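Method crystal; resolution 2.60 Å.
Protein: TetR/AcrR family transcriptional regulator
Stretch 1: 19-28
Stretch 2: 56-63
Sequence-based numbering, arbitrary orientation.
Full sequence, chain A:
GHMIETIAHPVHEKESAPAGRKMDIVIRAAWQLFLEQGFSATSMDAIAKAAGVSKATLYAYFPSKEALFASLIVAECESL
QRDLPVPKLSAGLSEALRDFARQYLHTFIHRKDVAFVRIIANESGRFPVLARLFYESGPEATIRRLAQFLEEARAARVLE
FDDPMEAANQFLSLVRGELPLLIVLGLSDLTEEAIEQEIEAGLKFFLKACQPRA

Stretch 1, residues 19-28: AGRKMDIVIR
Stretch 2 (56-63) ATLYAYFP

Residues 19-28 open as a loop (Gly20 phi/psi -134/43, Lys22 -14/-35) and enter a helix at Met23, with Lys22 at the N-cap position; residues 56-63 finish a helix at Tyr61 and leave helical phi/psi at Phe62 (-133/121). The contact therefore sets the first turn of one helix against the last turn of another. Register is fixed by two CA-CA separations, 7.0 Å for Met23 to Tyr61 and 7.8 Å for Val26 to Leu58, so the nearest partners follow in reverse order, although the two helices cross rather than run antiparallel. Within the first helix, Val26 N donates to Lys22 O, Ile27 N to Met23 O and Arg28 N to Asp24 O, each at 2.9 Å. In the second, Ala60 N donates to Ala56 O and Phe62 N to Leu58 O, both at 2.9 Å, the latter holding Phe62 to the helix end although its own torsions are extended.

No hydrogen bond crosses between the stretches; of the 372 Å² buried in total, the closest contacts are mostly between apolar side chains. Phe62, with 68 Å² covered, is the hub. Its CA-to-CB bond points toward the first stretch, and chi1 of -62° (m) with chi2 of -78° brings CZ to 3.6 Å from Met23 CG and 4.0 Å from Ile27 CD1. Both approach the ring obliquely, as does Val26 CG1. Met23 is modelled as selenomethionine (chi1 -163°, t; chi2 174°, t; chi3 72°, p); its SE sits 5.5 Å from the Phe62 ring centroid, 47° off the normal, an oblique chalcogen-aromatic approach. Ile27 has a CB directed sideways, but chi1 of -71° and chi2 of -75° (m, m) carry its CD1 nearer.

Next to Phe62, Val26 (chi1 162°, t) points toward the second helix and touches two partners, with CG1 making the closest approach to each: 3.9 Å to Phe62 CE2 and 3.7 Å to Leu58 CD1. Leu58, in the t, p rotamer (179°, 54°), starts sideways and turns its end inward. Both residues are buried, as suits a pairing of branched aliphatic groups.

Tyr61 has slightly more of its surface covered than Phe62, 69 Å², yet its closest listed contact is looser. With chi1 -71° (m) and chi2 -77°, its ring lies beside the loop, CE1 being 4.2 Å from Gly20 O, obliquely placed. An ideal CB on Gly20 would lie 3.2 Å from Tyr61 OH, a tight fit that the glycine avoids. Lys22 (chi1 -71°, m; chi2 -148° and chi3 -138°, both off-rotamer; chi4 -172°, t) brings NZ within 4.1 Å of Thr57 CG2 (Thr57 chi1 -55°, m), a van der Waals contact to a methyl.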

# COMPACT_ATOMS: atom_id res chain seq x y z
N ALA A 19 -7.27 -22.89 35.76
CA ALA A 19 -7.47 -21.98 34.59
C ALA A 19 -8.28 -22.63 33.43
O ALA A 19 -8.53 -23.85 33.43
CB ALA A 19 -6.12 -21.41 34.09
N GLY A 20 -8.74 -21.79 32.50
CA GLY A 20 -9.26 -22.19 31.19
C GLY A 20 -8.64 -21.26 30.15
O GLY A 20 -9.31 -20.76 29.23
N ARG A 21 -7.33 -21.04 30.32
CA ARG A 21 -6.52 -20.24 29.39
C ARG A 21 -6.22 -20.99 28.08
O ARG A 21 -5.88 -20.35 27.10
CB ARG A 21 -5.17 -19.89 30.05
CG ARG A 21 -4.13 -21.02 30.04
CD ARG A 21 -2.67 -20.52 30.19
NE ARG A 21 -1.92 -21.43 31.05
CZ ARG A 21 -1.64 -22.70 30.77
NH1 ARG A 21 -2.06 -23.27 29.65
NH2 ARG A 21 -0.94 -23.41 31.64
N LYS A 22 -6.34 -22.33 28.07
CA LYS A 22 -6.53 -23.17 26.85
C LYS A 22 -6.92 -22.35 25.63
O LYS A 22 -6.59 -22.64 24.46
CB LYS A 22 -7.76 -24.02 27.15
CG LYS A 22 -7.63 -25.15 28.22
CD LYS A 22 -8.55 -26.33 27.89
CE LYS A 22 -9.24 -26.88 29.12
NZ LYS A 22 -9.97 -28.14 28.81
N MSE A 23 -7.70 -21.32 25.92
CA MSE A 23 -8.08 -20.37 24.91
C MSE A 23 -6.83 -19.91 24.18
O MSE A 23 -6.81 -19.90 22.98
CB MSE A 23 -8.82 -19.24 25.58
CG MSE A 23 -9.60 -18.43 24.57
SE MSE A 23 -10.66 -17.10 25.58
CE MSE A 23 -9.23 -15.85 26.16
N ASP A 24 -5.76 -19.60 24.90
CA ASP A 24 -4.54 -19.13 24.24
C ASP A 24 -3.86 -20.22 23.42
O ASP A 24 -3.32 -19.95 22.34
CB ASP A 24 -3.55 -18.50 25.23
CG ASP A 24 -4.18 -17.38 26.07
OD1 ASP A 24 -5.01 -16.59 25.56
OD2 ASP A 24 -3.82 -17.29 27.27
N ILE A 25 -3.86 -21.45 23.90
CA ILE A 25 -3.27 -22.54 23.12
C ILE A 25 -4.00 -22.68 21.80
O ILE A 25 -3.38 -22.88 20.74
CB ILE A 25 -3.31 -23.87 23.88
CG1 ILE A 25 -2.36 -23.80 25.09
CG2 ILE A 25 -2.93 -25.04 22.96
CD1 ILE A 25 -2.57 -24.88 26.14
N VAL A 26 -5.32 -22.59 21.87
CA VAL A 26 -6.17 -22.66 20.67
C VAL A 26 -5.85 -21.51 19.72
O VAL A 26 -5.65 -21.73 18.53
CB VAL A 26 -7.66 -22.61 21.04
CG1 VAL A 26 -8.50 -22.25 19.83
CG2 VAL A 26 -8.11 -23.94 21.63
N ILE A 27 -5.77 -20.31 20.26
CA ILE A 27 -5.39 -19.14 19.49
C ILE A 27 -4.09 -19.39 18.73
O ILE A 27 -4.04 -19.21 17.52
CB ILE A 27 -5.24 -17.91 20.39
CG1 ILE A 27 -6.60 -17.45 20.89
CG2 ILE A 27 -4.50 -16.79 19.68
CD1 ILE A 27 -7.42 -16.72 19.85
N ARG A 28 -3.03 -19.81 19.43
CA ARG A 28 -1.74 -19.98 18.77
C ARG A 28 -1.81 -21.09 17.73
O ARG A 28 -1.18 -21.02 16.69
CB ARG A 28 -0.62 -20.28 19.77
CG ARG A 28 -0.22 -19.09 20.61
CD ARG A 28 1.00 -19.48 21.48
NE ARG A 28 0.71 -20.42 22.57
CZ ARG A 28 0.12 -20.09 23.73
NH1 ARG A 28 -0.08 -21.01 24.66
NH2 ARG A 28 -0.31 -18.84 23.95
N ALA A 56 -16.15 -29.92 21.38
CA ALA A 56 -17.08 -29.31 22.34
C ALA A 56 -16.40 -28.16 23.04
O ALA A 56 -16.97 -27.06 23.14
CB ALA A 56 -17.55 -30.34 23.35
N THR A 57 -15.17 -28.42 23.51
CA THR A 57 -14.40 -27.43 24.25
C THR A 57 -14.16 -26.22 23.35
O THR A 57 -14.39 -25.07 23.76
CB THR A 57 -13.04 -28.01 24.68
OG1 THR A 57 -13.24 -29.21 25.40
CG2 THR A 57 -12.29 -27.03 25.57
N LEU A 58 -13.76 -26.49 22.13
CA LEU A 58 -13.46 -25.45 21.17
C LEU A 58 -14.64 -24.53 20.84
O LEU A 58 -14.55 -23.29 20.90
CB LEU A 58 -13.00 -26.08 19.87
CG LEU A 58 -12.67 -25.12 18.74
CD1 LEU A 58 -11.66 -24.10 19.23
CD2 LEU A 58 -12.14 -25.87 17.54
N TYR A 59 -15.75 -25.15 20.50
CA TYR A 59 -16.96 -24.42 20.18
C TYR A 59 -17.62 -23.74 21.39
O TYR A 59 -18.32 -22.72 21.21
CB TYR A 59 -17.94 -25.35 19.49
CG TYR A 59 -17.71 -25.48 17.99
CD1 TYR A 59 -18.04 -24.43 17.12
CD2 TYR A 59 -17.22 -26.65 17.44
CE1 TYR A 59 -17.85 -24.54 15.77
CE2 TYR A 59 -17.02 -26.77 16.08
CZ TYR A 59 -17.35 -25.71 15.25
OH TYR A 59 -17.20 -25.78 13.88
N ALA A 60 -17.33 -24.23 22.59
CA ALA A 60 -17.70 -23.50 23.82
C ALA A 60 -16.98 -22.15 23.96
O ALA A 60 -17.55 -21.19 24.46
CB ALA A 60 -17.42 -24.34 25.04
N TYR A 61 -15.72 -22.09 23.55
CA TYR A 61 -14.97 -20.83 23.62
C TYR A 61 -15.22 -19.96 22.44
O TYR A 61 -15.17 -18.75 22.55
CB TYR A 61 -13.47 -21.09 23.77
CG TYR A 61 -13.26 -21.62 25.13
CD1 TYR A 61 -13.28 -20.79 26.24
CD2 TYR A 61 -13.17 -22.98 25.33
CE1 TYR A 61 -13.13 -21.31 27.52
CE2 TYR A 61 -13.02 -23.51 26.58
CZ TYR A 61 -13.00 -22.68 27.68
OH TYR A 61 -12.84 -23.23 28.93
N PHE A 62 -15.40 -20.57 21.28
CA PHE A 62 -15.56 -19.80 20.07
C PHE A 62 -16.73 -20.31 19.27
O PHE A 62 -16.74 -21.46 18.88
CB PHE A 62 -14.29 -19.86 19.23
CG PHE A 62 -13.10 -19.28 19.92
CD1 PHE A 62 -12.92 -17.90 20.00
CD2 PHE A 62 -12.16 -20.10 20.48
CE1 PHE A 62 -11.82 -17.35 20.61
CE2 PHE A 62 -11.05 -19.56 21.11
CZ PHE A 62 -10.88 -18.19 21.18
N PRO A 63 -17.72 -19.46 19.02
CA PRO A 63 -18.87 -19.88 18.26
C PRO A 63 -18.54 -20.31 16.84
O PRO A 63 -19.22 -21.15 16.30
CB PRO A 63 -19.75 -18.65 18.21
CG PRO A 63 -19.26 -17.76 19.30
CD PRO A 63 -17.81 -18.07 19.50